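Local coordinates for uncharacterized protein Atu1735 (Agrobacterium tumefaciens str., PDB 2PPX) that is of unknown function but, as an XRE-family-like helix-turn-helix protein, probably binds DNA and may act as a transcriptional regulator, at the interface of chains A and B. Numbering follows the deposited sequence. Chains: chain A/B, Uncharacterized protein Atu1735.

The interface of chains A and B. Residues chain A 77, 80, 88, 91-92; chain B 76, 80, 83.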
# COMPACT_ATOMS: atom_id res chain seq x y z
N TYR A 77 -11.37 -6.16 -3.47
CA TYR A 77 -11.75 -5.48 -4.72
C TYR A 77 -11.71 -6.43 -5.94
O TYR A 77 -12.61 -6.42 -6.77
CB TYR A 77 -10.84 -4.26 -4.93
CG TYR A 77 -11.14 -3.46 -6.19
CD1 TYR A 77 -12.45 -3.23 -6.60
CD2 TYR A 77 -10.10 -2.92 -6.94
CE1 TYR A 77 -12.71 -2.51 -7.75
CE2 TYR A 77 -10.34 -2.19 -8.08
CZ TYR A 77 -11.64 -1.98 -8.48
OH TYR A 77 -11.88 -1.27 -9.63
N ILE A 80 -14.63 -8.61 -6.10
CA ILE A 80 -15.84 -7.96 -6.62
C ILE A 80 -15.80 -7.88 -8.12
O ILE A 80 -16.81 -8.11 -8.79
CB ILE A 80 -16.05 -6.51 -6.06
CG1 ILE A 80 -15.95 -6.49 -4.54
CG2 ILE A 80 -17.40 -5.98 -6.55
CD1 ILE A 80 -16.88 -7.43 -3.86
N THR A 88 -19.00 -3.59 -11.98
CA THR A 88 -17.87 -2.89 -11.37
C THR A 88 -17.32 -1.81 -12.31
O THR A 88 -17.12 -0.67 -11.90
CB THR A 88 -16.76 -3.89 -10.89
OG1 THR A 88 -17.34 -4.81 -9.96
CG2 THR A 88 -15.62 -3.14 -10.21
N ALA A 91 -19.79 1.12 -12.62
CA ALA A 91 -19.79 1.95 -11.40
C ALA A 91 -18.63 2.94 -11.36
O ALA A 91 -18.76 4.03 -10.80
CB ALA A 91 -19.77 1.06 -10.17
N LEU A 92 -17.50 2.58 -11.96
CA LEU A 92 -16.33 3.45 -11.99
C LEU A 92 -16.38 4.53 -13.07
O LEU A 92 -15.59 5.48 -13.01
CB LEU A 92 -15.04 2.63 -12.10
CG LEU A 92 -14.72 1.69 -10.95
CD1 LEU A 92 -13.49 0.84 -11.28
CD2 LEU A 92 -14.52 2.46 -9.65
N ALA B 76 -11.09 3.13 -5.82
CA ALA B 76 -12.02 2.49 -6.78
C ALA B 76 -12.95 1.55 -6.01
O ALA B 76 -14.16 1.54 -6.20
CB ALA B 76 -11.24 1.75 -7.83
N ILE B 80 -17.17 1.39 -5.38
CA ILE B 80 -18.07 0.26 -5.62
C ILE B 80 -18.92 -0.01 -4.41
O ILE B 80 -20.12 -0.28 -4.54
CB ILE B 80 -17.32 -1.07 -5.98
CG1 ILE B 80 -16.31 -0.83 -7.10
CG2 ILE B 80 -18.34 -2.14 -6.35
CD1 ILE B 80 -16.90 -0.24 -8.33
N VAL B 83 -21.69 2.54 -4.40
CA VAL B 83 -22.71 2.28 -5.41
C VAL B 83 -23.57 1.06 -5.04
O VAL B 83 -24.78 1.06 -5.28
CB VAL B 83 -22.11 2.13 -6.85
CG1 VAL B 83 -23.16 1.71 -7.87
CG2 VAL B 83 -21.48 3.43 -7.29
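B:Ile80 projects from helix 72-83 of chain B into a pocket formed by A:Tyr77, A:Ile80, A:Thr88, A:Ala91 and A:Leu92, which come from helices 72-83 and 85-92 of chain A. Burying 73 Å², it gives up more surface than any other residue of this patch. The contact rests on van der Waals packing, in which a few oxygens meet carbon atoms without bonding, and no polar pairing joins the two sides within this patch.

The two branches of B:Ile80 divide the work: CG1 and CD1 serve helix 85-92, while CG2 faces A:Ile80. CG1 stands anti to the carbonyl carbon (chi1 -51°), and the bend at chi2 carries its terminal methyl CD1 towards helix 85-92. There CD1 meets the A:Ala91 methyl CB at 3.7 Å and the A:Thr88 methyl CG2, also at 3.7 Å. It also packs against the backbone carbonyl oxygen of A:Thr88, 3.6 Å from CD1, as a van der Waals neighbour. A:Leu92 brings CD2 to the same methyl from a third side, its side chain crossing that of B:Ile80 at about a right angle.

On one flank, the B:Ala76 methyl CB sits over the face of the A:Tyr77 ring at its phenol end, 3.6 Å from OH. B:Ile80 CG1 comes to the CE1 edge of the ring, displaced towards that same face, so the tyrosine spans one helical turn of chain B. A:Leu92 adds its CD2 methyl against the backbone of B:Ala76, 3.8 Å from CA. At the opposite flank B:Val83 lays the face made by CB, CG1 and CG2 against the A:Ala91 methyl, with CG1 and CG2 each lying 4.1 Å from the alanine CB.

The whole interface has two-fold symmetry, and each contact recurs with the chains exchanged; this pairing need not be the biological dimer. The two Ile80 side chains run past each other in opposite directions, with A:Ile80 CG2 and B:Ile80 CG2 4.0 Å apart.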